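Local coordinates for protein putative agmatinase (PDB 3LHL) that probably hydrolyses agmatine to putrescine and urea as a manganese-dependent member of the arginase family, at residues E71-L74 / K75-Q79; D204-A208 / S209-G213; L50-D54 / Y55-D59. All coordinates share one frame; numbering follows the deposited sequence.

Contact 1. Residues E71-L74 / K75-Q79; sequences EQVL and KEIYQ
The amide of Q72 and the carboxylate of E76 meet one helical turn apart with their planes nearly perpendicular, 85° from each other, and the two side chains cross at about a right angle. Q72 NE2 comes within 3.6 Å of E76 OE2, while the real partner of that carboxylate oxygen is the hydroxyl of S66 in the loop ahead of the helix. The bend at chi2 (53°) turns the Q72 amide forward along the helix, over E76. Against the backbone, E76 CG lies 3.0 Å from Q72 O, and E76 OE1 is 3.3 Å from V73 CA. The other flat group, the ring of Y78, has Q79 OE1 in plane at its edge. With CG opposite the backbone N (chi1 -178°), the ring swings away from 71-74 to helix 101-111, where Y78 touches K106 and A107 and its OH bonds E110.

All of this is decoration on successive turns of the alpha-helix 70-86, which follows strand 57-62 in the alpha/beta fold of the arginase family. The i to i+4 backbone bonds run from a weak one, K75 N to E71 O at 3.3 Å, to Y78 N to L74 O at 2.9 Å, with those of E76 and I77 in between. V73 and I77 form the buried side, V73 CG1 standing 4.0 Å from I77 CD1; beyond them V73 reaches F17, and L74 and I77 both reach P103 of helix 101-111. On the exposed side E71 and K75 run alongside each other and point the same way, both extended, E71 CG 4.1 Å from K75 CE. Their opposite charges are near each other but not in contact, with E71 OE2 4.5 Å from K75 NZ.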
ATOM      1  N   GLU A  71     -14.122  12.203   7.139  1.00 28.11           N
ATOM      2  CA  GLU A  71     -14.292  11.610   8.461  1.00 29.65           C
ATOM      3  C   GLU A  71     -15.183  10.368   8.390  1.00 28.23           C
ATOM      4  O   GLU A  71     -14.862   9.330   8.961  1.00 28.44           O
ATOM      5  CB  GLU A  71     -14.906  12.658   9.400  1.00 34.53           C
ATOM      6  CG  GLU A  71     -15.274  12.174  10.798  1.00 40.62           C
ATOM      7  CD  GLU A  71     -15.997  13.251  11.609  1.00 45.68           C
ATOM      8  OE1 GLU A  71     -17.053  13.744  11.147  1.00 46.15           O
ATOM      9  OE2 GLU A  71     -15.510  13.607  12.707  1.00 47.05           O
ATOM     10  N   GLN A  72     -16.297  10.477   7.676  1.00 26.91           N
ATOM     11  CA  GLN A  72     -17.233   9.367   7.536  1.00 24.01           C
ATOM     12  C   GLN A  72     -16.650   8.195   6.751  1.00 22.71           C
ATOM     13  O   GLN A  72     -16.881   7.033   7.093  1.00 21.38           O
ATOM     14  CB  GLN A  72     -18.514   9.852   6.857  1.00 26.37           C
ATOM     15  CG  GLN A  72     -19.627   8.814   6.807  1.00 29.13           C
ATOM     16  CD  GLN A  72     -19.941   8.244   8.179  1.00 33.42           C
ATOM     17  OE1 GLN A  72     -20.059   8.983   9.163  1.00 34.16           O
ATOM     18  NE2 GLN A  72     -20.082   6.923   8.253  1.00 32.93           N
ATOM     19  N   VAL A  73     -15.905   8.505   5.692  1.00 20.98           N
ATOM     20  CA  VAL A  73     -15.287   7.481   4.855  1.00 18.56           C
ATOM     21  C   VAL A  73     -14.250   6.683   5.638  1.00 18.48           C
ATOM     22  O   VAL A  73     -14.188   5.459   5.529  1.00 17.52           O
ATOM     23  CB  VAL A  73     -14.591   8.103   3.615  1.00 19.18           C
ATOM     24  CG1 VAL A  73     -13.869   7.017   2.820  1.00 16.89           C
ATOM     25  CG2 VAL A  73     -15.622   8.807   2.733  1.00 15.71           C
ATOM     26  N   LEU A  74     -13.439   7.375   6.431  1.00 18.17           N
ATOM     27  CA  LEU A  74     -12.416   6.698   7.214  1.00 19.12           C
ATOM     28  C   LEU A  74     -13.025   5.687   8.181  1.00 19.84           C
ATOM     29  O   LEU A  74     -12.515   4.576   8.322  1.00 20.38           O
ATOM     30  CB  LEU A  74     -11.572   7.714   7.980  1.00 18.54           C
ATOM     31  CG  LEU A  74     -10.823   8.724   7.104  1.00 22.69           C
ATOM     32  CD1 LEU A  74      -9.866   9.531   7.965  1.00 17.92           C
ATOM     33  CD2 LEU A  74     -10.056   7.993   5.998  1.00 23.14           C
ATOM     34  N   LYS A  75     -14.114   6.070   8.842  1.00 19.74           N
ATOM     35  CA  LYS A  75     -14.784   5.175   9.781  1.00 21.60           C
ATOM     36  C   LYS A  75     -15.293   3.924   9.075  1.00 20.59           C
ATOM     37  O   LYS A  75     -15.230   2.825   9.623  1.00 21.97           O
ATOM     38  CB  LYS A  75     -15.953   5.891  10.470  1.00 22.01           C
ATOM     39  CG  LYS A  75     -15.507   6.992  11.418  1.00 26.61           C
ATOM     40  CD  LYS A  75     -16.687   7.711  12.057  1.00 31.22           C
ATOM     41  CE  LYS A  75     -16.212   8.811  13.003  1.00 31.32           C
ATOM     42  NZ  LYS A  75     -17.351   9.599  13.545  1.00 33.07           N
ATOM     43  N   GLU A  76     -15.786   4.099   7.855  1.00 20.19           N
ATOM     44  CA  GLU A  76     -16.305   2.986   7.073  1.00 20.36           C
ATOM     45  C   GLU A  76     -15.179   2.033   6.671  1.00 21.41           C
ATOM     46  O   GLU A  76     -15.351   0.813   6.707  1.00 21.29           O
ATOM     47  CB  GLU A  76     -17.036   3.520   5.835  1.00 21.82           C
ATOM     48  CG  GLU A  76     -18.188   4.446   6.201  1.00 25.47           C
ATOM     49  CD  GLU A  76     -18.755   5.217   5.024  1.00 28.26           C
ATOM     50  OE1 GLU A  76     -17.965   5.693   4.179  1.00 30.58           O
ATOM     51  OE2 GLU A  76     -19.993   5.365   4.957  1.00 29.07           O
ATOM     52  N   ILE A  77     -14.026   2.584   6.296  1.00 18.69           N
ATOM     53  CA  ILE A  77     -12.894   1.747   5.914  1.00 17.61           C
ATOM     54  C   ILE A  77     -12.470   0.968   7.151  1.00 17.40           C
ATOM     55  O   ILE A  77     -12.211  -0.232   7.090  1.00 16.43           O
ATOM     56  CB  ILE A  77     -11.696   2.586   5.426  1.00 16.73           C
ATOM     57  CG1 ILE A  77     -12.049   3.296   4.115  1.00 14.93           C
ATOM     58  CG2 ILE A  77     -10.481   1.689   5.237  1.00 16.06           C
ATOM     59  CD1 ILE A  77     -11.030   4.348   3.691  1.00 13.98           C
ATOM     60  N   TYR A  78     -12.414   1.669   8.279  1.00 18.02           N
ATOM     61  CA  TYR A  78     -12.036   1.057   9.545  1.00 18.81           C
ATOM     62  C   TYR A  78     -12.924  -0.145   9.833  1.00 17.72           C
ATOM     63  O   TYR A  78     -12.439  -1.222  10.172  1.00 16.62           O
ATOM     64  CB  TYR A  78     -12.182   2.059  10.690  1.00 21.20           C
ATOM     65  CG  TYR A  78     -11.758   1.490  12.019  1.00 24.54           C
ATOM     66  CD1 TYR A  78     -10.410   1.401  12.359  1.00 25.87           C
ATOM     67  CD2 TYR A  78     -12.702   1.013  12.931  1.00 25.51           C
ATOM     68  CE1 TYR A  78     -10.011   0.852  13.574  1.00 27.69           C
ATOM     69  CE2 TYR A  78     -12.312   0.459  14.145  1.00 27.56           C
ATOM     70  CZ  TYR A  78     -10.967   0.382  14.458  1.00 28.72           C
ATOM     71  OH  TYR A  78     -10.568  -0.171  15.653  1.00 33.34           O
ATOM     72  N   GLN A  79     -14.230   0.054   9.702  1.00 18.38           N
ATOM     73  CA  GLN A  79     -15.193  -1.009   9.955  1.00 20.02           C
ATOM     74  C   GLN A  79     -14.941  -2.258   9.120  1.00 19.73           C
ATOM     75  O   GLN A  79     -14.871  -3.359   9.661  1.00 17.44           O
ATOM     76  CB  GLN A  79     -16.615  -0.513   9.692  1.00 21.48           C
ATOM     77  CG  GLN A  79     -17.131   0.463  10.724  1.00 25.39           C
ATOM     78  CD  GLN A  79     -17.090  -0.112  12.124  1.00 27.31           C
ATOM     79  OE1 GLN A  79     -16.211   0.219  12.919  1.00 26.29           O
ATOM     80  NE2 GLN A  79     -18.037  -0.995  12.428  1.00 29.57           N
TER

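Contact 2. Residues D204-A208 / S209-G213; sequences DVLDA and SVFPG. With MN (manganese (II) ion), chain C.
L206 and F211 slant across each other on the buried side of this loop, CB against CB at 3.8 Å. L206 CD1 reaches on toward F211 CD1, 4.1 Å away, approaching the ring obliquely. Beyond the pair, L206 packs on F227 and I262, and F211 on L249 and S259, so this side of the loop is wedged between helices 224-227 and 258-278.

D207 projects at about a right angle to L206. With its CG anti to the backbone N (chi1 -179°), the carboxylate swings along the chain toward S209. There S209 N bonds D207 OD2 at 3.0 Å, coming from above the carboxylate, 69° out of its plane. A water joins the same D207 OD2 to S209 OG, while D207 OD1 accepts from the backbone of G221; with both oxygens engaged, the carboxylate's rotation should be held. The D207 carbonyl accepts two backbone N-H groups, which close the compact turn at 207-211: F211 N lies nearly along the C=O axis at 2.9 Å, and V210 N stands above the carbonyl plane. V210 CG2 fits beside D207 CB at 3.9 Å. A second water sits between the carbonyls of L206 and F211, 2.7 Å from F211 O.

The end of the D204 side chain leads away from 209-213. Its CG is held between the backbone N and the carbonyl carbon (chi1 66°), which aims OD2 at a manganese ion 2.0 Å away; OD1 accepts from A122 N. D121, H123 and D202 are the ion's other protein ligands. D202 at the end of strand 196-202 and D204 just beyond it make the D-x-D pair of the manganese site of arginase-family enzymes.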
ATOM      1  N   ASP A 204       3.261   5.281  -6.633  1.00 16.17           N
ATOM      2  CA  ASP A 204       4.121   6.281  -7.261  1.00 16.01           C
ATOM      3  C   ASP A 204       5.577   6.100  -6.846  1.00 14.96           C
ATOM      4  O   ASP A 204       6.423   6.928  -7.160  1.00 15.57           O
ATOM      5  CB  ASP A 204       3.661   7.723  -6.971  1.00 18.17           C
ATOM      6  CG  ASP A 204       3.779   8.113  -5.512  1.00 20.18           C
ATOM      7  OD1 ASP A 204       4.637   7.565  -4.787  1.00 21.20           O
ATOM      8  OD2 ASP A 204       3.008   8.999  -5.093  1.00 20.69           O
ATOM      9  N   VAL A 205       5.871   5.016  -6.128  1.00 12.91           N
ATOM     10  CA  VAL A 205       7.247   4.748  -5.744  1.00 14.02           C
ATOM     11  C   VAL A 205       7.963   4.425  -7.057  1.00 14.58           C
ATOM     12  O   VAL A 205       9.173   4.618  -7.193  1.00 14.61           O
ATOM     13  CB  VAL A 205       7.364   3.539  -4.775  1.00 14.64           C
ATOM     14  CG1 VAL A 205       6.974   2.237  -5.483  1.00 12.63           C
ATOM     15  CG2 VAL A 205       8.780   3.455  -4.233  1.00 13.73           C
ATOM     16  N   LEU A 206       7.192   3.933  -8.026  1.00 12.13           N
ATOM     17  CA  LEU A 206       7.729   3.605  -9.340  1.00 13.66           C
ATOM     18  C   LEU A 206       8.029   4.923 -10.047  1.00 13.98           C
ATOM     19  O   LEU A 206       7.378   5.933  -9.779  1.00 13.77           O
ATOM     20  CB  LEU A 206       6.703   2.801 -10.146  1.00 12.23           C
ATOM     21  CG  LEU A 206       6.420   1.387  -9.634  1.00 14.53           C
ATOM     22  CD1 LEU A 206       5.115   0.871 -10.217  1.00 14.12           C
ATOM     23  CD2 LEU A 206       7.582   0.474 -10.002  1.00 13.60           C
ATOM     24  N   ASP A 207       9.015   4.917 -10.937  1.00 14.20           N
ATOM     25  CA  ASP A 207       9.369   6.128 -11.661  1.00 16.21           C
ATOM     26  C   ASP A 207       8.155   6.721 -12.370  1.00 16.89           C
ATOM     27  O   ASP A 207       7.278   5.997 -12.837  1.00 17.57           O
ATOM     28  CB  ASP A 207      10.460   5.850 -12.694  1.00 19.31           C
ATOM     29  CG  ASP A 207      10.863   7.102 -13.448  1.00 23.25           C
ATOM     30  OD1 ASP A 207      11.362   8.040 -12.790  1.00 24.20           O
ATOM     31  OD2 ASP A 207      10.669   7.156 -14.685  1.00 24.79           O
ATOM     32  N   ALA A 208       8.119   8.045 -12.450  1.00 18.12           N
ATOM     33  CA  ALA A 208       7.017   8.750 -13.091  1.00 18.95           C
ATOM     34  C   ALA A 208       6.778   8.350 -14.545  1.00 18.98           C
ATOM     35  O   ALA A 208       5.631   8.260 -14.975  1.00 21.42           O
ATOM     36  CB  ALA A 208       7.246  10.259 -13.000  1.00 18.19           C
ATOM     37  N   SER A 209       7.845   8.104 -15.303  1.00 17.78           N
ATOM     38  CA  SER A 209       7.697   7.732 -16.713  1.00 16.74           C
ATOM     39  C   SER A 209       7.253   6.284 -16.882  1.00 17.62           C
ATOM     40  O   SER A 209       6.813   5.877 -17.958  1.00 17.21           O
ATOM     41  CB  SER A 209       9.009   7.953 -17.466  1.00 16.50           C
ATOM     42  OG  SER A 209       9.374   9.320 -17.457  1.00 18.85           O
ATOM     43  N   VAL A 210       7.383   5.507 -15.815  1.00 17.77           N
ATOM     44  CA  VAL A 210       6.983   4.109 -15.830  1.00 16.47           C
ATOM     45  C   VAL A 210       5.529   4.004 -15.374  1.00 17.28           C
ATOM     46  O   VAL A 210       4.737   3.279 -15.973  1.00 16.15           O
ATOM     47  CB  VAL A 210       7.868   3.273 -14.876  1.00 17.52           C
ATOM     48  CG1 VAL A 210       7.299   1.857 -14.727  1.00 15.37           C
ATOM     49  CG2 VAL A 210       9.306   3.240 -15.399  1.00 16.02           C
ATOM     50  N   PHE A 211       5.191   4.734 -14.313  1.00 16.77           N
ATOM     51  CA  PHE A 211       3.841   4.716 -13.746  1.00 17.76           C
ATOM     52  C   PHE A 211       3.317   6.151 -13.661  1.00 17.20           C
ATOM     53  O   PHE A 211       3.240   6.729 -12.582  1.00 17.31           O
ATOM     54  CB  PHE A 211       3.880   4.096 -12.344  1.00 18.69           C
ATOM     55  CG  PHE A 211       2.520   3.769 -11.767  1.00 17.83           C
ATOM     56  CD1 PHE A 211       1.908   2.548 -12.039  1.00 17.99           C
ATOM     57  CD2 PHE A 211       1.865   4.672 -10.941  1.00 15.79           C
ATOM     58  CE1 PHE A 211       0.659   2.228 -11.490  1.00 16.62           C
ATOM     59  CE2 PHE A 211       0.619   4.367 -10.388  1.00 17.49           C
ATOM     60  CZ  PHE A 211       0.016   3.142 -10.664  1.00 18.22           C
ATOM     61  N   PRO A 212       2.948   6.739 -14.806  1.00 16.97           N
ATOM     62  CA  PRO A 212       2.441   8.114 -14.811  1.00 16.52           C
ATOM     63  C   PRO A 212       0.986   8.243 -14.366  1.00 17.04           C
ATOM     64  O   PRO A 212       0.514   9.349 -14.070  1.00 17.13           O
ATOM     65  CB  PRO A 212       2.664   8.543 -16.257  1.00 17.25           C
ATOM     66  CG  PRO A 212       2.408   7.273 -17.011  1.00 17.05           C
ATOM     67  CD  PRO A 212       3.123   6.232 -16.181  1.00 16.50           C
ATOM     68  N   GLY A 213       0.280   7.117 -14.315  1.00 16.02           N
ATOM     69  CA  GLY A 213      -1.114   7.137 -13.906  1.00 15.19           C
ATOM     70  C   GLY A 213      -1.232   7.266 -12.402  1.00 17.49           C
ATOM     71  O   GLY A 213      -1.743   6.365 -11.725  1.00 17.08           O
TER
HETATM   72 MN    MN C 302       3.249   9.182  -3.077  1.00 17.84          MN
HETATM   73  O   HOH W   1       4.965   7.213 -10.567  1.00 14.69           O
HETATM   74  O   HOH W   2      11.007   9.903 -15.181  1.00 17.40           O

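Contact 3. Residues L50-D54 / Y55-D59; sequences LDLED and YNICD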
ATOM      1  N   LEU A  50       4.400 -19.199  -8.820  1.00 22.50           N
ATOM      2  CA  LEU A  50       3.232 -19.411  -7.973  1.00 21.73           C
ATOM      3  C   LEU A  50       2.026 -19.133  -8.855  1.00 23.23           C
ATOM      4  O   LEU A  50       2.133 -18.387  -9.827  1.00 24.42           O
ATOM      5  CB  LEU A  50       3.251 -18.447  -6.786  1.00 21.73           C
ATOM      6  CG  LEU A  50       4.388 -18.618  -5.768  1.00 21.61           C
ATOM      7  CD1 LEU A  50       4.337 -17.488  -4.746  1.00 17.31           C
ATOM      8  CD2 LEU A  50       4.269 -19.972  -5.077  1.00 19.78           C
ATOM      9  N   ASP A  51       0.880 -19.720  -8.524  1.00 23.27           N
ATOM     10  CA  ASP A  51      -0.328 -19.531  -9.323  1.00 24.02           C
ATOM     11  C   ASP A  51      -1.515 -19.176  -8.431  1.00 24.42           C
ATOM     12  O   ASP A  51      -1.803 -19.882  -7.464  1.00 24.67           O
ATOM     13  CB  ASP A  51      -0.641 -20.822 -10.095  1.00 25.45           C
ATOM     14  CG  ASP A  51      -1.546 -20.590 -11.296  1.00 27.93           C
ATOM     15  OD1 ASP A  51      -2.633 -19.997 -11.145  1.00 30.00           O
ATOM     16  OD2 ASP A  51      -1.165 -21.014 -12.405  1.00 32.56           O
ATOM     17  N   LEU A  52      -2.209 -18.091  -8.763  1.00 24.91           N
ATOM     18  CA  LEU A  52      -3.370 -17.667  -7.981  1.00 26.79           C
ATOM     19  C   LEU A  52      -4.395 -18.784  -7.785  1.00 27.78           C
ATOM     20  O   LEU A  52      -5.126 -18.796  -6.797  1.00 27.19           O
ATOM     21  CB  LEU A  52      -4.057 -16.472  -8.652  1.00 25.38           C
ATOM     22  CG  LEU A  52      -3.371 -15.107  -8.504  1.00 27.39           C
ATOM     23  CD1 LEU A  52      -4.154 -14.047  -9.269  1.00 23.94           C
ATOM     24  CD2 LEU A  52      -3.278 -14.740  -7.025  1.00 23.97           C
ATOM     25  N   GLU A  53      -4.432 -19.728  -8.721  1.00 29.22           N
ATOM     26  CA  GLU A  53      -5.379 -20.837  -8.669  1.00 31.08           C
ATOM     27  C   GLU A  53      -5.164 -21.835  -7.536  1.00 30.06           C
ATOM     28  O   GLU A  53      -6.057 -22.624  -7.232  1.00 30.25           O
ATOM     29  CB  GLU A  53      -5.377 -21.582 -10.005  1.00 35.02           C
ATOM     30  CG  GLU A  53      -5.869 -20.742 -11.169  1.00 42.48           C
ATOM     31  CD  GLU A  53      -5.860 -21.499 -12.484  1.00 47.57           C
ATOM     32  OE1 GLU A  53      -4.764 -21.932 -12.917  1.00 48.96           O
ATOM     33  OE2 GLU A  53      -6.949 -21.658 -13.083  1.00 49.07           O
ATOM     34  N   ASP A  54      -3.991 -21.813  -6.913  1.00 27.50           N
ATOM     35  CA  ASP A  54      -3.719 -22.740  -5.820  1.00 27.51           C
ATOM     36  C   ASP A  54      -4.142 -22.167  -4.473  1.00 26.86           C
ATOM     37  O   ASP A  54      -3.890 -22.777  -3.437  1.00 25.20           O
ATOM     38  CB  ASP A  54      -2.226 -23.073  -5.743  1.00 28.13           C
ATOM     39  CG  ASP A  54      -1.687 -23.659  -7.031  1.00 30.64           C
ATOM     40  OD1 ASP A  54      -2.414 -24.435  -7.686  1.00 32.99           O
ATOM     41  OD2 ASP A  54      -0.527 -23.353  -7.377  1.00 30.93           O
ATOM     42  N   TYR A  55      -4.792 -21.009  -4.479  1.00 24.93           N
ATOM     43  CA  TYR A  55      -5.162 -20.389  -3.215  1.00 26.53           C
ATOM     44  C   TYR A  55      -6.602 -19.932  -3.078  1.00 27.04           C
ATOM     45  O   TYR A  55      -7.320 -19.740  -4.062  1.00 27.67           O
ATOM     46  CB  TYR A  55      -4.249 -19.188  -2.952  1.00 25.02           C
ATOM     47  CG  TYR A  55      -2.786 -19.506  -3.121  1.00 24.60           C
ATOM     48  CD1 TYR A  55      -2.111 -20.287  -2.184  1.00 23.31           C
ATOM     49  CD2 TYR A  55      -2.086 -19.070  -4.250  1.00 23.96           C
ATOM     50  CE1 TYR A  55      -0.776 -20.636  -2.369  1.00 23.63           C
ATOM     51  CE2 TYR A  55      -0.751 -19.413  -4.446  1.00 23.75           C
ATOM     52  CZ  TYR A  55      -0.105 -20.198  -3.503  1.00 24.16           C
ATOM     53  OH  TYR A  55       1.205 -20.567  -3.705  1.00 28.16           O
ATOM     54  N   ASN A  56      -7.010 -19.758  -1.828  1.00 27.71           N
ATOM     55  CA  ASN A  56      -8.340 -19.277  -1.519  1.00 28.45           C
ATOM     56  C   ASN A  56      -8.226 -17.788  -1.235  1.00 28.20           C
ATOM     57  O   ASN A  56      -7.753 -17.370  -0.175  1.00 27.22           O
ATOM     58  CB  ASN A  56      -8.907 -20.007  -0.305  1.00 29.81           C
ATOM     59  CG  ASN A  56      -9.333 -21.421  -0.631  1.00 31.62           C
ATOM     60  OD1 ASN A  56     -10.215 -21.635  -1.463  1.00 30.58           O
ATOM     61  ND2 ASN A  56      -8.705 -22.394   0.018  1.00 31.56           N
ATOM     62  N   ILE A  57      -8.637 -16.992  -2.212  1.00 27.57           N
ATOM     63  CA  ILE A  57      -8.606 -15.545  -2.090  1.00 26.67           C
ATOM     64  C   ILE A  57     -10.005 -15.020  -2.355  1.00 25.63           C
ATOM     65  O   ILE A  57     -10.656 -15.410  -3.321  1.00 24.77           O
ATOM     66  CB  ILE A  57      -7.626 -14.924  -3.104  1.00 25.13           C
ATOM     67  CG1 ILE A  57      -6.217 -15.479  -2.862  1.00 23.36           C
ATOM     68  CG2 ILE A  57      -7.634 -13.405  -2.973  1.00 23.71           C
ATOM     69  CD1 ILE A  57      -5.220 -15.142  -3.961  1.00 23.82           C
ATOM     70  N   CYS A  58     -10.473 -14.139  -1.486  1.00 27.42           N
ATOM     71  CA  CYS A  58     -11.804 -13.583  -1.648  1.00 26.32           C
ATOM     72  C   CYS A  58     -11.769 -12.207  -2.282  1.00 25.77           C
ATOM     73  O   CYS A  58     -10.990 -11.344  -1.872  1.00 26.15           O
ATOM     74  CB  CYS A  58     -12.514 -13.496  -0.295  1.00 25.95           C
ATOM     75  SG  CYS A  58     -14.128 -12.673  -0.370  1.00 26.56           S
ATOM     76  N   ASP A  59     -12.607 -12.017  -3.296  1.00 25.96           N
ATOM     77  CA  ASP A  59     -12.729 -10.731  -3.980  1.00 26.03           C
ATOM     78  C   ASP A  59     -13.979 -10.097  -3.383  1.00 25.24           C
ATOM     79  O   ASP A  59     -15.093 -10.376  -3.829  1.00 23.70           O
ATOM     80  CB  ASP A  59     -12.927 -10.920  -5.490  1.00 25.41           C
ATOM     81  CG  ASP A  59     -13.182  -9.604  -6.218  1.00 25.96           C
ATOM     82  OD1 ASP A  59     -13.577  -8.621  -5.559  1.00 24.64           O
ATOM     83  OD2 ASP A  59     -13.000  -9.548  -7.454  1.00 26.73           O
TER
HETATM   84  O   HOH W   3       1.445 -22.035  -6.431  1.00 21.21           O
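A water is gripped by three groups: it donates to D54 OD2 at 2.6 Å, accepts from D51 N, and hydrogen-bonds Y55 OH, which also has D276 of helix 258-278 as a partner. The chain here leaves the short strand 50-51 through an Asx turn, E53 N bonding D51 OD1 at 3.0 Å, and makes one 3-10 turn at 52-54 before entering strand 57-62, an outermost strand of the parallel sheet. T43 OG1 holds D51 OD1 as well, tying the turn to the loop just ahead of strand 44-45. At the far end of the turn, Y55 N bonds L52 O at 3.2 Å from above the carbonyl plane.

Y55 folds back over the turn it has just left, its CG set beside the backbone N and anti to the carbonyl carbon (chi1 -49°). D54 CB sits over the ring's centre in a CH-pi contact, 4.1 Å from the Y55 centroid and 8° off the normal, and L50 CD2 lies 3.4 Å from Y55 OH. Further along, L52 and I57 cross at about a right angle and both pack on helix 258-278; L52 CD2 meets I57 CD1 at 3.6 Å.

Overall arrangement
From the N terminus, contact 3 comes first: its turn closes the short connection from the small hairpin strand 50-51 into strand 57-62, next to helix 258-278 near the C terminus. The chain then runs along that strand, at one border of the parallel sheet, and into helix 70-86, where contact 1 closes no loop but joins successive helical turns. Much later contact 2, beginning at a manganese ligand, closes the turn after strand 196-202, a central strand. The three follow in series, none nested or crossing, with centres 27 to 28 Å apart and no touching atoms. Helix 258-278 borders both contact 2 and contact 3, linking the metal loop with the sheet's border.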